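P450 epoxidase (Sorangium cellulosum, PDB 1Q5D) is a haem-containing member of the cytochrome P450 family, with a mainly helical fold that holds the haem inside a single chain. Local coordinates at residues C168-F172 with E204-L209; F172-S177 with I252-D257; P189-E193 with G398-A402. One frame throughout, in Å; residues are numbered along the deposited sequence.

Interaction 1. Residues C168-F172 with E204-L209; sequences CDEKF and EGLALL
This is an apolar helix-to-helix contact between the start of helix 169-182 and the middle of helix 195-218, which by P450 topology correspond to the F and G helices. Residues 169-172 and 204-209 are helical; Cys168 just precedes the first helix. The closest CA pair is Phe172 and Gly205, 6.0 Å apart. Leu208 points toward helix 169-182 with chi1 between wells (-146°). Its CD1 lies over the Phe172 ring, 4.2 Å from the centroid and 14° off the normal, a CH-pi contact. Leu208 CD2 is 3.2 Å from Phe172 CZ and 4.3 Å from Cys168 SG. The Phe172 ring (chi1 m) has Leu209 N near its plane, 3.9 Å from CZ. Lys171 CB meets Leu208 CD1 at 3.8 Å. Toward the surface, a water sits 2.8 Å from Lys171 O and 2.9 Å from Glu204 OE1. That carboxylate also forms a salt bridge with Arg174. The direct contact therefore rests on dispersion, centred on one leucine and one ring, while polar groups gather at its margin.

Interaction 2. Residues F172-S177 with I252-D257; sequences FRRFGS and IAAGTD. With HEM (protoporphyrin IX containing Fe), chain B.
Segment 172-177 is helical, and Ile252 lies on helix 241-255 and points toward helix 169-182. Ile252 CG2 is 3.6 Å from Phe172 O, 4.0 Å from Gly176 CA and 3.9 Å from Phe175 CD2, at that ring's edge. Ile252 CD1 reaches Phe172 CD2 at 4.2 Å. At Ala253 the backbones almost touch: its CA is 3.7 Å from Gly176 CA, and its CB is 3.6 Å from Gly176 O. A CB on Gly176 would crowd Thr256 OG1 and Ile252 O. Ala254 turns away to the haem, with CB 3.4 Å from HEM CHD. Its O accepts a hydrogen bond (3.1 Å) from the water bound to HEM FE at 2.2 Å. Gly255 CA lies 3.3 Å from HEM C2C. Thr256 psi (-75°) departs from helical values. Thr256 (chi1 m) bonds from OG1 to Ile252 O, 2.7 Å, and its CG2 meets Arg173 CG at 3.8 Å. Asp257 OD2 accepts from Ser177 OG (2.8 Å) and from a water (2.6 Å) that also donates to Ser177 O (2.8 Å). Residues 254-258 read AGTDT, the P450 I-helix motif. Helix 154-161 touches Ile252 and Phe172 through Met155, and helix 195-218 packs on Phe172 and Phe175.

Interaction 3. Residues P189-E193 with G398-A402; sequences PRVDE and GYHPA. With EPB (7,11-dihydroxy-8,8,10,12,16-pentamethyl-3-[1-methyl-2-(2-methyl-thiazol-4-yl)vinyl]-4,17-dioxabicyclo[14.1.0]heptadecane-5,9-dione), chain C.
Pro189 begins a loop segment without regular structure, which runs beside another loop, 398-402. Arg190 is extended (phi/psi -145/80). Its O is joined to Tyr399 O by a water that donates to both, at 2.6 Å from Arg190 O and 2.5 Å from Tyr399 O. Arg190 O also lies 3.8 Å from Pro401 CB, while its guanidinium pairs with Glu46. Val191 (-74/127) has the closest CA approach, 5.3 Å to Pro401 CA. Its CB points away, yet CG2 comes within 4.3 Å of Pro401 CG. Asp192 is the centre of an inverse gamma turn (-93/45), closed by a weak bond from Glu193 N to Val191 O, 3.2 Å. The Asp192 CA-to-CB bond (chi1 p) points toward the other loop: Asp192 CB is 3.5 Å from Tyr399 O, Asp192 OD2 3.5 Å from Pro401 CD. A second water donates to Asp192 OD1 (2.4 Å) and accepts from Tyr399 N (2.9 Å). Asp192 OD2 forms a salt bridge with Arg181. In loop 398-402, Ala402 N donates to His400 ND1 at 2.9 Å, and Ala402 CB sits 3.3 Å from EPB O12. By P450 topology this is the F-G loop meeting the C-terminal hairpin turn that borders the ligand pocket.

Overall arrangement
From the N terminus the chain enters helix 169-182, whose first part serves interaction 1 and whose next part serves interaction 2, with Phe172 in both. The loop before helix 195-218 then gives the first half of interaction 3. Interaction 1 closes first, at 204-209, interaction 2 at 252-257, and interaction 3 last, at 398-402. Every pair crosses and none nests. Interactions 1 and 2 touch directly, through the Glu204-Arg174 salt bridge and the packing of Gly205 on Phe175. Interactions 2 and 3 meet only at Asp257 and His400. Together they tie helix 169-182, its following loop and helix 195-218 to helix 241-255 beside the haem and the C-terminal sheet region.

Interaction 1. Residues C168-F172 with E204-L209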
loop_
_atom_site.group_PDB
_atom_site.type_symbol
_atom_site.label_atom_id
_atom_site.label_comp_id
_atom_site.label_asym_id
_atom_site.label_seq_id
_atom_site.Cartn_x
_atom_site.Cartn_y
_atom_site.Cartn_z
ATOM N N CYS A 168 -8.911 -20.026 -0.632
ATOM C CA CYS A 168 -9.636 -18.752 -0.609
ATOM C C CYS A 168 -8.813 -17.557 -1.073
ATOM O O CYS A 168 -9.306 -16.426 -1.106
ATOM C CB CYS A 168 -10.119 -18.454 0.807
ATOM S SG CYS A 168 -11.150 -19.735 1.544
ATOM N N ASP A 169 -7.564 -17.804 -1.425
ATOM C CA ASP A 169 -6.641 -16.718 -1.723
ATOM C C ASP A 169 -7.116 -15.833 -2.867
ATOM O O ASP A 169 -7.146 -14.615 -2.737
ATOM C CB ASP A 169 -5.259 -17.273 -2.025
ATOM C CG ASP A 169 -4.463 -17.559 -0.759
ATOM O OD1 ASP A 169 -3.288 -17.924 -0.883
ATOM O OD2 ASP A 169 -4.931 -17.455 0.395
ATOM N N GLU A 170 -7.485 -16.457 -3.981
ATOM C CA GLU A 170 -7.878 -15.721 -5.179
ATOM C C GLU A 170 -9.094 -14.846 -4.940
ATOM O O GLU A 170 -9.145 -13.715 -5.411
ATOM C CB GLU A 170 -8.122 -16.677 -6.351
ATOM C CG GLU A 170 -6.863 -16.975 -7.156
ATOM C CD GLU A 170 -6.197 -15.713 -7.670
ATOM O OE1 GLU A 170 -6.921 -14.823 -8.177
ATOM O OE2 GLU A 170 -4.950 -15.605 -7.565
ATOM N N LYS A 171 -10.065 -15.366 -4.199
ATOM C CA LYS A 171 -11.265 -14.603 -3.890
ATOM C C LYS A 171 -10.978 -13.434 -2.953
ATOM O O LYS A 171 -11.539 -12.343 -3.114
ATOM C CB LYS A 171 -12.341 -15.508 -3.296
ATOM C CG LYS A 171 -13.025 -16.390 -4.340
ATOM C CD LYS A 171 -14.369 -16.919 -3.845
ATOM C CE LYS A 171 -14.208 -18.227 -3.080
ATOM N NZ LYS A 171 -15.512 -18.985 -3.016
ATOM N N PHE A 172 -10.104 -13.652 -1.976
ATOM C CA PHE A 172 -9.739 -12.564 -1.076
ATOM C C PHE A 172 -8.868 -11.493 -1.732
ATOM O O PHE A 172 -8.997 -10.309 -1.406
ATOM C CB PHE A 172 -9.081 -13.095 0.201
ATOM C CG PHE A 172 -10.066 -13.482 1.257
ATOM C CD1 PHE A 172 -9.966 -14.696 1.906
ATOM C CD2 PHE A 172 -11.100 -12.625 1.604
ATOM C CE1 PHE A 172 -10.883 -15.043 2.881
ATOM C CE2 PHE A 172 -12.012 -12.965 2.583
ATOM C CZ PHE A 172 -11.908 -14.178 3.214
ATOM N N GLU A 204 -18.929 -10.307 -2.307
ATOM C CA GLU A 204 -18.458 -11.675 -2.192
ATOM C C GLU A 204 -17.416 -11.777 -1.070
ATOM O O GLU A 204 -17.481 -12.683 -0.219
ATOM C CB GLU A 204 -17.850 -12.136 -3.512
ATOM C CG GLU A 204 -17.160 -13.493 -3.426
ATOM C CD GLU A 204 -16.699 -14.000 -4.774
ATOM O OE1 GLU A 204 -15.718 -13.440 -5.328
ATOM O OE2 GLU A 204 -17.320 -14.959 -5.284
ATOM N N GLY A 205 -16.478 -10.829 -1.060
ATOM C CA GLY A 205 -15.417 -10.814 -0.062
ATOM C C GLY A 205 -15.905 -10.633 1.368
ATOM O O GLY A 205 -15.425 -11.302 2.295
ATOM N N LEU A 206 -16.843 -9.712 1.558
ATOM C CA LEU A 206 -17.386 -9.451 2.875
ATOM C C LEU A 206 -18.134 -10.672 3.397
ATOM O O LEU A 206 -18.035 -10.984 4.586
ATOM C CB LEU A 206 -18.287 -8.211 2.875
ATOM C CG LEU A 206 -17.604 -6.846 2.752
ATOM C CD1 LEU A 206 -18.627 -5.763 2.474
ATOM C CD2 LEU A 206 -16.800 -6.515 4.014
ATOM N N ALA A 207 -18.863 -11.361 2.507
ATOM C CA ALA A 207 -19.566 -12.599 2.866
ATOM C C ALA A 207 -18.580 -13.665 3.329
ATOM O O ALA A 207 -18.763 -14.279 4.379
ATOM C CB ALA A 207 -20.371 -13.129 1.681
ATOM N N LEU A 208 -17.558 -13.884 2.516
ATOM C CA LEU A 208 -16.498 -14.833 2.810
ATOM C C LEU A 208 -15.823 -14.508 4.142
ATOM O O LEU A 208 -15.600 -15.393 4.975
ATOM C CB LEU A 208 -15.472 -14.810 1.691
ATOM C CG LEU A 208 -14.782 -16.124 1.354
ATOM C CD1 LEU A 208 -13.960 -15.965 0.088
ATOM C CD2 LEU A 208 -13.911 -16.574 2.502
ATOM N N LEU A 209 -15.500 -13.234 4.341
ATOM C CA LEU A 209 -14.906 -12.791 5.593
ATOM C C LEU A 209 -15.813 -13.140 6.770
ATOM O O LEU A 209 -15.344 -13.625 7.802
ATOM C CB LEU A 209 -14.626 -11.284 5.553
ATOM C CG LEU A 209 -14.072 -10.680 6.844
ATOM C CD1 LEU A 209 -12.769 -11.356 7.251
ATOM C CD2 LEU A 209 -13.886 -9.183 6.687
HETATM O O HOH W 1 -14.034 -11.443 -4.077
#

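Interaction 2. Residues F172-S177 with I252-D257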
loop_
_atom_site.group_PDB
_atom_site.type_symbol
_atom_site.label_atom_id
_atom_site.label_comp_id
_atom_site.label_asym_id
_atom_site.label_seq_id
_atom_site.Cartn_x
_atom_site.Cartn_y
_atom_site.Cartn_z
ATOM N N PHE A 172 -10.104 -13.652 -1.976
ATOM C CA PHE A 172 -9.739 -12.564 -1.076
ATOM C C PHE A 172 -8.868 -11.493 -1.732
ATOM O O PHE A 172 -8.997 -10.309 -1.406
ATOM C CB PHE A 172 -9.081 -13.095 0.201
ATOM C CG PHE A 172 -10.066 -13.482 1.257
ATOM C CD1 PHE A 172 -9.966 -14.696 1.906
ATOM C CD2 PHE A 172 -11.100 -12.625 1.604
ATOM C CE1 PHE A 172 -10.883 -15.043 2.881
ATOM C CE2 PHE A 172 -12.012 -12.965 2.583
ATOM C CZ PHE A 172 -11.908 -14.178 3.214
ATOM N N ARG A 173 -7.972 -11.903 -2.625
ATOM C CA ARG A 173 -7.164 -10.939 -3.352
ATOM C C ARG A 173 -8.056 -10.053 -4.210
ATOM O O ARG A 173 -7.809 -8.857 -4.342
ATOM C CB ARG A 173 -6.136 -11.631 -4.254
ATOM C CG ARG A 173 -5.373 -10.638 -5.113
ATOM C CD ARG A 173 -4.147 -11.168 -5.803
ATOM N NE ARG A 173 -4.457 -12.169 -6.823
ATOM C CZ ARG A 173 -5.209 -11.955 -7.892
ATOM N NH1 ARG A 173 -5.774 -10.766 -8.100
ATOM N NH2 ARG A 173 -5.404 -12.941 -8.763
ATOM N N ARG A 174 -9.083 -10.652 -4.803
ATOM C CA ARG A 174 -10.011 -9.912 -5.650
ATOM C C ARG A 174 -10.788 -8.937 -4.800
ATOM O O ARG A 174 -10.990 -7.781 -5.191
ATOM C CB ARG A 174 -10.946 -10.858 -6.420
ATOM C CG ARG A 174 -10.268 -11.594 -7.570
ATOM C CD ARG A 174 -11.193 -12.507 -8.400
ATOM N NE ARG A 174 -12.570 -12.018 -8.437
ATOM C CZ ARG A 174 -13.610 -12.648 -7.896
ATOM N NH1 ARG A 174 -13.445 -13.810 -7.271
ATOM N NH2 ARG A 174 -14.824 -12.116 -7.978
ATOM N N PHE A 175 -11.212 -9.393 -3.623
ATOM C CA PHE A 175 -11.866 -8.532 -2.660
ATOM C C PHE A 175 -10.941 -7.366 -2.259
ATOM O O PHE A 175 -11.349 -6.202 -2.239
ATOM C CB PHE A 175 -12.231 -9.333 -1.411
ATOM C CG PHE A 175 -12.571 -8.474 -0.233
ATOM C CD1 PHE A 175 -13.780 -7.794 -0.179
ATOM C CD2 PHE A 175 -11.671 -8.330 0.816
ATOM C CE1 PHE A 175 -14.095 -6.995 0.885
ATOM C CE2 PHE A 175 -11.974 -7.524 1.899
ATOM C CZ PHE A 175 -13.189 -6.861 1.947
ATOM N N GLY A 176 -9.698 -7.694 -1.922
ATOM C CA GLY A 176 -8.747 -6.683 -1.480
ATOM C C GLY A 176 -8.534 -5.618 -2.536
ATOM O O GLY A 176 -8.642 -4.433 -2.256
ATOM N N SER A 177 -8.248 -6.050 -3.756
ATOM C CA SER A 177 -7.965 -5.129 -4.845
ATOM C C SER A 177 -9.207 -4.301 -5.238
ATOM O O SER A 177 -9.104 -3.087 -5.493
ATOM C CB SER A 177 -7.373 -5.912 -6.024
ATOM O OG SER A 177 -7.132 -5.064 -7.118
ATOM N N ILE A 252 -6.710 -6.708 4.632
ATOM C CA ILE A 252 -6.649 -7.395 3.351
ATOM C C ILE A 252 -6.513 -6.411 2.193
ATOM O O ILE A 252 -5.685 -6.601 1.306
ATOM C CB ILE A 252 -7.886 -8.299 3.158
ATOM C CG1 ILE A 252 -7.842 -9.442 4.191
ATOM C CG2 ILE A 252 -7.885 -8.859 1.745
ATOM C CD1 ILE A 252 -9.135 -10.195 4.398
ATOM N N ALA A 253 -7.343 -5.376 2.199
ATOM C CA ALA A 253 -7.351 -4.394 1.118
ATOM C C ALA A 253 -6.073 -3.515 1.091
ATOM O O ALA A 253 -5.601 -3.096 0.024
ATOM C CB ALA A 253 -8.592 -3.523 1.234
ATOM N N ALA A 254 -5.538 -3.211 2.264
ATOM C CA ALA A 254 -4.373 -2.342 2.335
ATOM C C ALA A 254 -3.087 -3.096 2.024
ATOM O O ALA A 254 -2.118 -2.503 1.534
ATOM C CB ALA A 254 -4.280 -1.667 3.709
ATOM N N GLY A 255 -3.080 -4.395 2.307
ATOM C CA GLY A 255 -1.854 -5.179 2.263
ATOM C C GLY A 255 -1.646 -6.001 1.009
ATOM O O GLY A 255 -0.622 -6.670 0.862
ATOM N N THR A 256 -2.613 -5.953 0.103
ATOM C CA THR A 256 -2.537 -6.747 -1.108
ATOM C C THR A 256 -1.792 -6.053 -2.249
ATOM O O THR A 256 -0.657 -6.401 -2.564
ATOM C CB THR A 256 -3.955 -7.121 -1.540
ATOM O OG1 THR A 256 -4.493 -8.034 -0.580
ATOM C CG2 THR A 256 -3.928 -7.921 -2.811
ATOM N N ASP A 257 -2.439 -5.072 -2.876
ATOM C CA ASP A 257 -1.853 -4.452 -4.046
ATOM C C ASP A 257 -0.559 -3.691 -3.721
ATOM O O ASP A 257 0.374 -3.691 -4.502
ATOM C CB ASP A 257 -2.881 -3.540 -4.730
ATOM C CG ASP A 257 -3.951 -4.344 -5.483
ATOM O OD1 ASP A 257 -3.890 -5.593 -5.460
ATOM O OD2 ASP A 257 -4.882 -3.827 -6.122
HETATM C CHA HEM B . -1.606 2.513 6.371
HETATM C CHB HEM B . 1.757 2.226 2.932
HETATM C CHC HEM B . 1.676 -2.623 3.264
HETATM C CHD HEM B . -2.078 -2.331 6.250
HETATM C C1A HEM B . -0.626 2.853 5.478
HETATM C C2A HEM B . -0.155 4.191 5.205
HETATM C C3A HEM B . 0.761 4.116 4.240
HETATM C C4A HEM B . 0.907 2.726 3.879
HETATM C CMA HEM B . 1.543 5.311 3.627
HETATM C CAA HEM B . -0.647 5.472 5.921
HETATM C CBA HEM B . -1.703 6.190 5.075
HETATM C CGA HEM B . -2.089 7.492 5.757
HETATM O O1A HEM B . -3.047 8.178 5.283
HETATM O O2A HEM B . -1.454 7.842 6.793
HETATM C C1B HEM B . 2.001 0.896 2.752
HETATM C C2B HEM B . 2.984 0.385 1.829
HETATM C C3B HEM B . 2.956 -0.935 1.900
HETATM C C4B HEM B . 1.961 -1.329 2.877
HETATM C CMB HEM B . 3.898 1.208 0.879
HETATM C CAB HEM B . 3.893 -1.813 1.053
HETATM C CBB HEM B . 3.629 -3.093 0.811
HETATM C C1C HEM B . 0.686 -2.982 4.129
HETATM C C2C HEM B . 0.367 -4.325 4.561
HETATM C C3C HEM B . -0.679 -4.228 5.388
HETATM C C4C HEM B . -1.032 -2.826 5.508
HETATM C CMC HEM B . 1.143 -5.590 4.106
HETATM C CAC HEM B . -1.456 -5.319 6.146
HETATM C CBC HEM B . -0.972 -6.554 6.254
HETATM C C1D HEM B . -2.331 -1.006 6.498
HETATM C C2D HEM B . -3.459 -0.547 7.253
HETATM C C3D HEM B . -3.319 0.957 7.302
HETATM C C4D HEM B . -2.130 1.256 6.551
HETATM C CMD HEM B . -4.557 -1.410 7.895
HETATM C CAD HEM B . -4.241 1.956 8.022
HETATM C CBD HEM B . -3.478 2.374 9.284
HETATM C CGD HEM B . -4.267 3.390 10.073
HETATM O O1D HEM B . -4.987 4.199 9.435
HETATM O O2D HEM B . -4.190 3.389 11.338
HETATM N NA HEM B . 0.040 1.971 4.655
HETATM N NB HEM B . 1.375 -0.171 3.400
HETATM N NC HEM B . -0.191 -2.107 4.716
HETATM N ND HEM B . -1.572 0.078 6.089
HETATM FE FE HEM B . 0.038 -0.058 4.816
HETATM O O HOH W 2 -6.591 -1.940 -5.962
HETATM O O HOH W 3 -1.389 0.048 3.137
#

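Interaction 3. Residues P189-E193 with G398-A402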
loop_
_atom_site.group_PDB
_atom_site.type_symbol
_atom_site.label_atom_id
_atom_site.label_comp_id
_atom_site.label_asym_id
_atom_site.label_seq_id
_atom_site.Cartn_x
_atom_site.Cartn_y
_atom_site.Cartn_z
ATOM N N PRO A 189 -10.502 11.147 -8.267
ATOM C CA PRO A 189 -11.001 11.450 -9.627
ATOM C C PRO A 189 -11.424 10.379 -10.656
ATOM O O PRO A 189 -12.429 10.603 -11.360
ATOM C CB PRO A 189 -9.843 12.274 -10.234
ATOM C CG PRO A 189 -9.223 12.922 -9.113
ATOM C CD PRO A 189 -9.336 11.981 -7.928
ATOM N N ARG A 190 -10.673 9.298 -10.803
ATOM C CA ARG A 190 -10.868 8.378 -11.930
ATOM C C ARG A 190 -10.612 6.936 -11.502
ATOM O O ARG A 190 -9.527 6.401 -11.726
ATOM C CB ARG A 190 -9.914 8.697 -13.075
ATOM C CG ARG A 190 -10.088 10.104 -13.735
ATOM C CD ARG A 190 -9.274 10.298 -14.995
ATOM N NE ARG A 190 -9.099 11.719 -15.335
ATOM C CZ ARG A 190 -8.314 12.164 -16.313
ATOM N NH1 ARG A 190 -7.662 11.312 -17.084
ATOM N NH2 ARG A 190 -8.196 13.469 -16.538
ATOM N N VAL A 191 -11.593 6.321 -10.860
ATOM C CA VAL A 191 -11.474 4.919 -10.482
ATOM C C VAL A 191 -11.628 4.090 -11.757
ATOM O O VAL A 191 -12.613 4.244 -12.481
ATOM C CB VAL A 191 -12.542 4.547 -9.436
ATOM C CG1 VAL A 191 -12.527 3.052 -9.141
ATOM C CG2 VAL A 191 -12.322 5.338 -8.165
ATOM N N ASP A 192 -10.665 3.209 -12.021
ATOM C CA ASP A 192 -10.506 2.612 -13.355
ATOM C C ASP A 192 -11.217 1.265 -13.575
ATOM O O ASP A 192 -10.632 0.346 -14.141
ATOM C CB ASP A 192 -9.007 2.476 -13.687
ATOM C CG ASP A 192 -8.285 1.444 -12.800
ATOM O OD1 ASP A 192 -7.240 0.907 -13.254
ATOM O OD2 ASP A 192 -8.675 1.101 -11.652
ATOM N N GLU A 193 -12.472 1.153 -13.143
ATOM C CA GLU A 193 -13.219 -0.109 -13.244
ATOM C C GLU A 193 -14.736 0.098 -13.195
ATOM O O GLU A 193 -15.218 1.094 -12.648
ATOM C CB GLU A 193 -12.793 -1.108 -12.144
ATOM C CG GLU A 193 -13.256 -2.547 -12.389
ATOM C CD GLU A 193 -12.612 -3.570 -11.457
ATOM O OE1 GLU A 193 -11.428 -3.394 -11.086
ATOM O OE2 GLU A 193 -13.285 -4.571 -11.095
ATOM N N GLY A 398 -0.590 1.015 -15.734
ATOM C CA GLY A 398 -2.011 1.287 -15.914
ATOM C C GLY A 398 -2.458 2.607 -15.322
ATOM O O GLY A 398 -1.651 3.534 -15.190
ATOM N N TYR A 399 -3.729 2.683 -14.938
ATOM C CA TYR A 399 -4.344 3.921 -14.450
ATOM C C TYR A 399 -5.101 3.723 -13.130
ATOM O O TYR A 399 -6.154 4.335 -12.910
ATOM C CB TYR A 399 -5.321 4.479 -15.499
ATOM C CG TYR A 399 -4.682 4.830 -16.815
ATOM C CD1 TYR A 399 -4.812 3.995 -17.926
ATOM C CD2 TYR A 399 -3.950 5.991 -16.955
ATOM C CE1 TYR A 399 -4.216 4.316 -19.132
ATOM C CE2 TYR A 399 -3.350 6.318 -18.156
ATOM C CZ TYR A 399 -3.495 5.490 -19.235
ATOM O OH TYR A 399 -2.891 5.842 -20.417
ATOM N N HIS A 400 -4.598 2.850 -12.268
ATOM C CA HIS A 400 -5.153 2.691 -10.919
ATOM C C HIS A 400 -5.192 4.057 -10.218
ATOM O O HIS A 400 -4.226 4.820 -10.289
ATOM C CB HIS A 400 -4.290 1.696 -10.118
ATOM C CG HIS A 400 -4.894 1.271 -8.819
ATOM N ND1 HIS A 400 -5.082 2.141 -7.771
ATOM C CD2 HIS A 400 -5.349 0.066 -8.396
ATOM C CE1 HIS A 400 -5.624 1.495 -6.755
ATOM N NE2 HIS A 400 -5.806 0.237 -7.112
ATOM N N PRO A 401 -6.302 4.380 -9.564
ATOM C CA PRO A 401 -6.468 5.704 -8.952
ATOM C C PRO A 401 -5.470 6.006 -7.840
ATOM O O PRO A 401 -5.222 7.187 -7.556
ATOM C CB PRO A 401 -7.884 5.655 -8.369
ATOM C CG PRO A 401 -8.204 4.210 -8.242
ATOM C CD PRO A 401 -7.499 3.536 -9.391
ATOM N N ALA A 402 -4.905 4.969 -7.223
ATOM C CA ALA A 402 -3.974 5.184 -6.110
ATOM C C ALA A 402 -2.520 4.825 -6.414
ATOM O O ALA A 402 -1.604 5.350 -5.788
ATOM C CB ALA A 402 -4.455 4.410 -4.856
HETATM O O16 EPB C . -5.203 1.059 -1.662
HETATM C C51 EPB C . -1.098 3.209 -0.345
HETATM O O41 EPB C . -1.430 1.683 1.840
HETATM C C5 EPB C . -1.694 2.746 0.934
HETATM C C4 EPB C . -2.716 1.521 1.230
HETATM C C16 EPB C . -5.565 2.041 -1.129
HETATM O O1 EPB C . -5.590 2.265 0.239
HETATM C C2 EPB C . -5.179 1.190 1.270
HETATM C C3 EPB C . -3.894 1.713 2.027
HETATM C C20 EPB C . -6.459 1.123 2.198
HETATM C C21 EPB C . -7.628 0.463 1.482
HETATM C C22 EPB C . -6.480 1.589 3.480
HETATM C C23 EPB C . -7.538 1.668 4.488
HETATM N N26 EPB C . -8.838 1.911 4.077
HETATM C C25 EPB C . -9.683 1.975 5.138
HETATM C C27 EPB C . -11.124 2.205 4.895
HETATM C C24 EPB C . -7.393 1.590 5.821
HETATM S S1 EPB C . -8.904 1.781 6.604
HETATM C C15 EPB C . -6.075 3.245 -1.962
HETATM C C14 EPB C . -7.392 3.956 -1.410
HETATM O O14 EPB C . -8.304 2.881 -1.264
HETATM C C13 EPB C . -7.948 5.223 -2.269
HETATM C C29 EPB C . -8.352 4.711 -3.696
HETATM C C30 EPB C . -9.240 5.744 -1.646
HETATM C C12 EPB C . -6.813 6.380 -2.455
HETATM O O12 EPB C . -6.414 6.721 -3.614
HETATM C C11 EPB C . -6.113 7.160 -1.274
HETATM C C28 EPB C . -6.229 8.652 -1.669
HETATM C C10 EPB C . -4.873 6.401 -0.906
HETATM O O10 EPB C . -3.855 6.571 -1.940
HETATM C C9 EPB C . -4.404 6.963 0.422
HETATM C C91 EPB C . -5.407 6.687 1.440
HETATM C C8 EPB C . -3.216 6.291 1.016
HETATM C C7 EPB C . -2.679 5.015 0.248
HETATM C C6 EPB C . -2.754 3.935 1.454
HETATM O O HOH W 4 -7.986 5.862 -13.715
HETATM O O HOH W 5 -5.318 0.245 -14.598
#